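Local structure of dTDP-4-amino-4,6-dideoxyglucose formyltransferase (6V2T) at residues Tyr57-Ala61 and Leu74-Asn78; Gly155-Phe159 and Asn197-Leu202. The protein probably transfers a formyl group from a folate cofactor to the amino group of dTDP-4-amino-4,6-dideoxyglucose, a sugar nucleotide linked to O-antigen synthesis. All coordinates share one frame; numbering follows the deposited sequence. Where two conformers were deposited one is given.

Interaction 1 of 2, residues Tyr57-Ala61 and Leu74-Asn78; sequences YRYSA and LTSIN
Parallel strand pairing joins Y59 and S60 to S76 and I77, where strand 53-60 meets 75-77, the outermost strand at one side of the mixed sheet; helix 67-70 makes the connection a beta-alpha-beta unit of the formyltransferase domain. Y59 provides both firm bonds of the pairing: its N donates to T75 O (3.0 Å), and its O accepts from I77 N (2.9 Å) almost in line with the carbonyl. A weak third bond, A61 N to I77 O at 3.1 Å, follows beyond the strand end. The short strand axes cross at 63°, a strong twist for a parallel pair. With chi1 of Y59 at 67°, CG sits between its own N and carbonyl carbon, and the ring folds back over the neighbouring strand; S76 CA lies 3.9 Å from the ring centroid, over one face, while L74 CB meets the edge in plane. On the other face of the sheet, R58 runs tentatively alongside T75, in one of its two conformers. S60 points away from 74-78, and its OG is hydrogen-bonded to D31 OD2. The main-chain bonds thus fix the register, while T75 N is buried with no partner in the model, which probably carries some energetic cost.

Interaction 2 of 2, residues Gly155-Phe159 and Asn197-Leu202; sequences GAILF and NYQQKL
Chi1 of Y198, at 56°, sets CG between the backbone N and the carbonyl carbon and turns one face of the phenol ring to L158, whose own CG stands anti to its carbonyl carbon (chi1 -56°) and carries both methyls onto that ring. L158 CD1 is centred over the Y198 face, 3.7 Å from the centroid and 11° off the normal, a CH-pi contact; L158 CD2 lies over the same face, 3.6 Å from Y198 CD1. The same methyl also meets the aliphatic start of Q200, L158 CD2 to Q200 CB being 3.7 Å. F159 approaches differently: its side chain runs at about a right angle to that of Y198, F159 CZ lies 3.8 Å from Y198 CB, and N197 O sits at the ring edge, in plane. L158 and F159 both face I145 of strand 141-147, which makes a classic beta bulge at the start of 157-163, the outermost strand on this side of the sheet. The loop that follows helix 171-194 is laid along this corner, and Y198 OH is hydrogen-bonded to R113 NH2 of strand 113-118. No direct hydrogen bond crosses between the segments; ordered waters carry the polar link. One accepts from I157 N and donates to K201 O, a second donates to I157 O, and a third donates to L158 O (2.7 Å) while accepting from Q199 N (3.0 Å). Farther along, A156 CB rests 3.4 Å from Q200 O and 4.2 Å from L202 CD2.

Interactions 1 and 2 reach the same seven-stranded sheet through its two outermost strands, 75-77 and 157-163, with centres 26 Å apart and nearest atoms about 17 Å apart. Interaction 1 is partly buried and adds a strand by direct main-chain bonds; interaction 2 lies at the surface, where a loop without regular structure meets a bulged strand through leucine-on-tyrosine packing and bridging waters. The surface buried between the segments is also larger in interaction 1, 536 Å² against 344 Å². Each uses a tyrosine face, met by a main-chain CA in 57-61/74-78 and by a leucine methyl in 155-159/197-202. Interaction 1 comes nearer the ligands: the S60 side chain is about 8 Å from both folic acid and the sugar nucleotide, the I157 side chain about 11 Å from folic acid.

Interaction 1 of 2, residues Tyr57-Ala61 and Leu74-Asn78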
ATOM      1  N   TYR B  57      10.398  23.858  26.589  1.00 39.41           N
ATOM      2  CA  TYR B  57       9.804  22.716  25.854  1.00 38.55           C
ATOM      3  C   TYR B  57       9.968  21.459  26.699  1.00 43.00           C
ATOM      4  O   TYR B  57      11.059  21.238  27.239  1.00 40.60           O
ATOM      5  CB  TYR B  57      10.441  22.584  24.472  1.00 37.26           C
ATOM      6  CG  TYR B  57      10.312  23.806  23.606  1.00 36.62           C
ATOM      7  CD1 TYR B  57      11.137  24.905  23.789  1.00 36.10           C
ATOM      8  CD2 TYR B  57       9.329  23.887  22.632  1.00 38.76           C
ATOM      9  CE1 TYR B  57      11.018  26.036  22.996  1.00 35.84           C
ATOM     10  CE2 TYR B  57       9.211  25.004  21.820  1.00 37.14           C
ATOM     11  CZ  TYR B  57      10.054  26.085  22.007  1.00 35.96           C
ATOM     12  OH  TYR B  57       9.914  27.183  21.203  1.00 38.43           O
ATOM     13  N   ARG B  58       8.910  20.650  26.801  1.00 40.67           N
ATOM     14  CA  ARG B  58       8.932  19.365  27.539  0.50 39.99           C
ATOM     15  C   ARG B  58       8.076  18.347  26.773  1.00 42.85           C
ATOM     16  O   ARG B  58       7.126  18.769  26.040  1.00 38.40           O
ATOM     17  CB  ARG B  58       8.433  19.569  28.973  0.50 41.92           C
ATOM     18  CG  ARG B  58       9.184  20.632  29.766  0.50 43.06           C
ATOM     19  CD  ARG B  58      10.570  20.199  30.215  0.50 43.45           C
ATOM     20  NE  ARG B  58      11.175  21.161  31.123  0.50 41.33           N
ATOM     21  CZ  ARG B  58      11.930  22.175  30.740  0.50 39.39           C
ATOM     22  NH1 ARG B  58      12.432  23.007  31.637  0.50 41.32           N
ATOM     23  NH2 ARG B  58      12.193  22.351  29.462  0.50 40.15           N
ATOM     24  N   TYR B  59       8.398  17.061  26.906  1.00 39.03           N
ATOM     25  CA  TYR B  59       7.582  15.965  26.325  1.00 43.96           C
ATOM     26  C   TYR B  59       6.931  15.228  27.490  1.00 39.60           C
ATOM     27  O   TYR B  59       7.283  15.508  28.649  1.00 36.07           O
ATOM     28  CB  TYR B  59       8.415  15.071  25.406  1.00 47.27           C
ATOM     29  CG  TYR B  59       9.472  14.288  26.135  1.00 50.86           C
ATOM     30  CD1 TYR B  59       9.137  13.158  26.856  1.00 50.24           C
ATOM     31  CD2 TYR B  59      10.801  14.682  26.120  1.00 54.86           C
ATOM     32  CE1 TYR B  59      10.089  12.428  27.546  1.00 55.94           C
ATOM     33  CE2 TYR B  59      11.771  13.951  26.787  1.00 54.01           C
ATOM     34  CZ  TYR B  59      11.412  12.825  27.510  1.00 54.70           C
ATOM     35  OH  TYR B  59      12.343  12.098  28.194  1.00 57.57           O
ATOM     36  N   SER B  60       5.955  14.367  27.184  1.00 44.23           N
ATOM     37  CA  SER B  60       5.105  13.693  28.194  1.00 44.11           C
ATOM     38  C   SER B  60       5.892  12.517  28.774  1.00 43.50           C
ATOM     39  O   SER B  60       6.602  11.849  28.009  1.00 44.96           O
ATOM     40  CB  SER B  60       3.786  13.211  27.630  1.00 42.52           C
ATOM     41  OG  SER B  60       2.919  14.285  27.305  1.00 54.77           O
ATOM     42  N   ALA B  61       5.723  12.266  30.070  1.00 49.80           N
ATOM     43  CA  ALA B  61       6.348  11.144  30.811  1.00 54.05           C
ATOM     44  C   ALA B  61       5.950   9.815  30.148  1.00 58.95           C
ATOM     45  O   ALA B  61       6.831   8.965  29.933  1.00 64.49           O
ATOM     46  CB  ALA B  61       5.909  11.213  32.260  1.00 55.08           C
ATOM     47  N   LEU B  74      14.769  18.337  24.678  1.00 64.00           N
ATOM     48  CA  LEU B  74      13.559  18.327  25.539  1.00 58.82           C
ATOM     49  C   LEU B  74      13.811  17.340  26.669  1.00 56.43           C
ATOM     50  O   LEU B  74      14.599  16.390  26.489  1.00 66.89           O
ATOM     51  CB  LEU B  74      12.300  17.973  24.739  1.00 58.66           C
ATOM     52  CG  LEU B  74      11.582  19.164  24.106  1.00 57.73           C
ATOM     53  CD1 LEU B  74      12.457  19.857  23.077  1.00 56.71           C
ATOM     54  CD2 LEU B  74      10.261  18.748  23.481  1.00 55.59           C
ATOM     55  N   THR B  75      13.209  17.614  27.813  1.00 52.53           N
ATOM     56  CA  THR B  75      13.174  16.712  28.979  1.00 50.18           C
ATOM     57  C   THR B  75      11.714  16.367  29.254  1.00 44.04           C
ATOM     58  O   THR B  75      10.821  16.999  28.667  1.00 46.84           O
ATOM     59  CB  THR B  75      13.883  17.347  30.177  1.00 54.84           C
ATOM     60  OG1 THR B  75      13.300  18.640  30.344  1.00 58.11           O
ATOM     61  CG2 THR B  75      15.379  17.457  29.971  1.00 56.38           C
ATOM     62  N   SER B  76      11.496  15.372  30.092  1.00 45.48           N
ATOM     63  CA  SER B  76      10.154  14.853  30.436  1.00 48.60           C
ATOM     64  C   SER B  76       9.472  15.826  31.401  1.00 49.12           C
ATOM     65  O   SER B  76      10.187  16.512  32.167  1.00 44.42           O
ATOM     66  CB  SER B  76      10.247  13.480  31.029  1.00 44.02           C
ATOM     67  OG  SER B  76       8.948  12.929  31.141  1.00 57.18           O
ATOM     68  N   ILE B  77       8.137  15.870  31.364  1.00 44.95           N
ATOM     69  CA  ILE B  77       7.310  16.436  32.469  1.00 42.54           C
ATOM     70  C   ILE B  77       6.107  15.516  32.650  1.00 38.18           C
ATOM     71  O   ILE B  77       5.701  14.900  31.643  1.00 39.04           O
ATOM     72  CB  ILE B  77       6.901  17.898  32.204  1.00 39.71           C
ATOM     73  CG1 ILE B  77       6.597  18.642  33.507  1.00 42.29           C
ATOM     74  CG2 ILE B  77       5.749  17.983  31.208  1.00 38.73           C
ATOM     75  CD1 ILE B  77       6.697  20.152  33.390  1.00 43.79           C
ATOM     76  N   ASN B  78       5.603  15.430  33.880  1.00 37.52           N
ATOM     77  CA  ASN B  78       4.469  14.562  34.281  1.00 40.89           C
ATOM     78  C   ASN B  78       3.327  15.410  34.840  1.00 42.89           C
ATOM     79  O   ASN B  78       3.276  15.678  36.045  1.00 47.89           O
ATOM     80  CB  ASN B  78       4.898  13.517  35.308  1.00 47.06           C
ATOM     81  CG  ASN B  78       3.790  12.532  35.604  1.00 48.69           C
ATOM     82  OD1 ASN B  78       2.678  12.647  35.088  1.00 43.64           O
ATOM     83  ND2 ASN B  78       4.099  11.546  36.423  1.00 49.66           N
TER

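Interaction 2 of 2, residues Gly155-Phe159 and Asn197-Leu202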
ATOM      1  N   GLY B 155     -12.766  22.711  25.226  1.00 26.90           N
ATOM      2  CA  GLY B 155     -12.758  24.132  25.619  1.00 26.61           C
ATOM      3  C   GLY B 155     -12.967  25.095  24.450  1.00 27.32           C
ATOM      4  O   GLY B 155     -12.986  24.631  23.297  1.00 27.98           O
ATOM      5  N   ALA B 156     -13.096  26.396  24.732  1.00 27.14           N
ATOM      6  CA  ALA B 156     -13.507  27.440  23.760  1.00 27.29           C
ATOM      7  C   ALA B 156     -12.513  27.464  22.591  1.00 28.73           C
ATOM      8  O   ALA B 156     -11.303  27.465  22.835  1.00 30.08           O
ATOM      9  CB  ALA B 156     -13.603  28.792  24.405  1.00 28.70           C
ATOM     10  N   ILE B 157     -13.039  27.441  21.376  1.00 24.94           N
ATOM     11  CA  ILE B 157     -12.262  27.540  20.112  1.00 26.65           C
ATOM     12  C   ILE B 157     -11.714  28.960  20.015  1.00 29.07           C
ATOM     13  O   ILE B 157     -12.507  29.924  20.147  1.00 32.38           O
ATOM     14  CB  ILE B 157     -13.136  27.146  18.909  1.00 27.19           C
ATOM     15  CG1 ILE B 157     -13.643  25.710  19.076  1.00 30.64           C
ATOM     16  CG2 ILE B 157     -12.367  27.325  17.615  1.00 28.89           C
ATOM     17  CD1 ILE B 157     -14.628  25.310  18.044  1.00 30.59           C
ATOM     18  N   LEU B 158     -10.394  29.069  19.830  1.00 28.68           N
ATOM     19  CA  LEU B 158      -9.695  30.351  19.563  1.00 27.58           C
ATOM     20  C   LEU B 158      -9.531  30.554  18.047  1.00 30.31           C
ATOM     21  O   LEU B 158      -9.901  31.645  17.514  1.00 30.69           O
ATOM     22  CB  LEU B 158      -8.353  30.298  20.309  1.00 30.17           C
ATOM     23  CG  LEU B 158      -8.462  30.030  21.806  1.00 28.17           C
ATOM     24  CD1 LEU B 158      -7.142  30.236  22.528  1.00 30.43           C
ATOM     25  CD2 LEU B 158      -9.524  30.938  22.430  1.00 29.90           C
ATOM     26  N   PHE B 159      -8.961  29.571  17.361  1.00 27.92           N
ATOM     27  CA  PHE B 159      -8.764  29.586  15.894  1.00 28.52           C
ATOM     28  C   PHE B 159      -9.020  28.183  15.385  1.00 30.99           C
ATOM     29  O   PHE B 159      -8.652  27.243  16.116  1.00 31.70           O
ATOM     30  CB  PHE B 159      -7.332  29.987  15.544  1.00 28.49           C
ATOM     31  CG  PHE B 159      -6.958  31.336  16.082  1.00 30.54           C
ATOM     32  CD1 PHE B 159      -7.336  32.501  15.425  1.00 31.88           C
ATOM     33  CD2 PHE B 159      -6.256  31.441  17.260  1.00 30.72           C
ATOM     34  CE1 PHE B 159      -6.990  33.743  15.941  1.00 33.01           C
ATOM     35  CE2 PHE B 159      -5.933  32.686  17.783  1.00 33.32           C
ATOM     36  CZ  PHE B 159      -6.281  33.832  17.109  1.00 30.48           C
ATOM     37  N   ASN B 197      -4.591  37.752  21.987  1.00 34.42           N
ATOM     38  CA  ASN B 197      -5.245  38.501  20.900  1.00 36.07           C
ATOM     39  C   ASN B 197      -6.177  37.532  20.176  1.00 35.22           C
ATOM     40  O   ASN B 197      -5.828  37.082  19.068  1.00 35.22           O
ATOM     41  CB  ASN B 197      -4.207  39.139  19.985  1.00 36.52           C
ATOM     42  CG  ASN B 197      -4.857  40.039  18.974  1.00 38.53           C
ATOM     43  OD1 ASN B 197      -5.996  40.460  19.165  1.00 36.07           O
ATOM     44  ND2 ASN B 197      -4.156  40.272  17.873  1.00 37.55           N
ATOM     45  N   TYR B 198      -7.311  37.200  20.801  1.00 31.76           N
ATOM     46  CA  TYR B 198      -8.281  36.210  20.284  1.00 31.54           C
ATOM     47  C   TYR B 198      -9.629  36.406  20.973  1.00 31.62           C
ATOM     48  O   TYR B 198      -9.696  37.142  21.976  1.00 32.43           O
ATOM     49  CB  TYR B 198      -7.746  34.780  20.451  1.00 31.67           C
ATOM     50  CG  TYR B 198      -7.344  34.353  21.839  1.00 30.02           C
ATOM     51  CD1 TYR B 198      -8.281  34.237  22.861  1.00 30.12           C
ATOM     52  CD2 TYR B 198      -6.040  33.966  22.125  1.00 30.85           C
ATOM     53  CE1 TYR B 198      -7.913  33.822  24.128  1.00 30.47           C
ATOM     54  CE2 TYR B 198      -5.663  33.543  23.389  1.00 29.66           C
ATOM     55  CZ  TYR B 198      -6.603  33.474  24.402  1.00 27.71           C
ATOM     56  OH  TYR B 198      -6.229  33.037  25.648  1.00 26.61           O
ATOM     57  N   GLN B 199     -10.657  35.796  20.386  1.00 32.16           N
ATOM     58  CA  GLN B 199     -12.021  35.708  20.936  1.00 37.42           C
ATOM     59  C   GLN B 199     -12.309  34.228  21.220  1.00 37.25           C
ATOM     60  O   GLN B 199     -11.749  33.369  20.517  1.00 46.53           O
ATOM     61  CB  GLN B 199     -13.022  36.379  19.998  1.00 37.58           C
ATOM     62  CG  GLN B 199     -12.885  37.892  19.929  1.00 39.11           C
ATOM     63  CD  GLN B 199     -13.811  38.470  18.893  1.00 43.04           C
ATOM     64  OE1 GLN B 199     -13.894  37.956  17.789  1.00 49.04           O
ATOM     65  NE2 GLN B 199     -14.528  39.532  19.240  1.00 43.90           N
ATOM     66  N   GLN B 200     -13.074  33.985  22.279  1.00 35.34           N
ATOM     67  CA  GLN B 200     -13.185  32.699  23.011  1.00 39.97           C
ATOM     68  C   GLN B 200     -14.629  32.458  23.424  1.00 40.22           C
ATOM     69  O   GLN B 200     -14.819  31.950  24.569  1.00 45.08           O
ATOM     70  CB  GLN B 200     -12.290  32.671  24.262  1.00 39.18           C
ATOM     71  CG  GLN B 200     -12.824  33.403  25.494  1.00 45.70           C
ATOM     72  CD  GLN B 200     -11.823  33.521  26.620  1.00 46.18           C
ATOM     73  OE1 GLN B 200     -10.728  34.084  26.477  1.00 39.77           O
ATOM     74  NE2 GLN B 200     -12.217  33.015  27.781  1.00 53.16           N
ATOM     75  N   LYS B 201     -15.594  32.769  22.540  1.00 48.97           N
ATOM     76  CA  LYS B 201     -17.035  32.449  22.772  1.00 52.42           C
ATOM     77  C   LYS B 201     -17.231  30.922  22.799  1.00 58.25           C
ATOM     78  O   LYS B 201     -16.794  30.234  21.831  1.00 52.82           O
ATOM     79  CB  LYS B 201     -17.984  33.041  21.722  1.00 62.34           C
ATOM     80  CG  LYS B 201     -19.460  32.669  21.933  1.00 70.29           C
ATOM     81  CD  LYS B 201     -20.478  33.307  20.989  1.00 69.57           C
ATOM     82  CE  LYS B 201     -20.144  33.137  19.524  1.00 70.90           C
ATOM     83  NZ  LYS B 201     -19.348  34.283  19.023  1.00 76.75           N
ATOM     84  N   LEU B 202     -17.916  30.441  23.847  1.00 49.88           N
ATOM     85  CA  LEU B 202     -18.346  29.023  24.047  1.00 56.90           C
ATOM     86  C   LEU B 202     -19.306  28.568  22.928  1.00 58.17           C
ATOM     87  O   LEU B 202     -20.117  29.389  22.476  1.00 54.03           O
ATOM     88  CB  LEU B 202     -19.058  28.897  25.403  1.00 51.53           C
ATOM     89  CG  LEU B 202     -18.331  29.427  26.641  1.00 52.64           C
ATOM     90  CD1 LEU B 202     -19.215  29.265  27.873  1.00 49.41           C
ATOM     91  CD2 LEU B 202     -16.992  28.734  26.844  1.00 51.53           C
TER
HETATM   92  O   HOH W   1     -16.084  27.492  21.269  1.00 36.17           O
HETATM   93  O   HOH W   2     -15.163  30.933  20.085  1.00 41.17           O
HETATM   94  O   HOH W   3     -10.154  34.341  17.834  1.00 36.86           O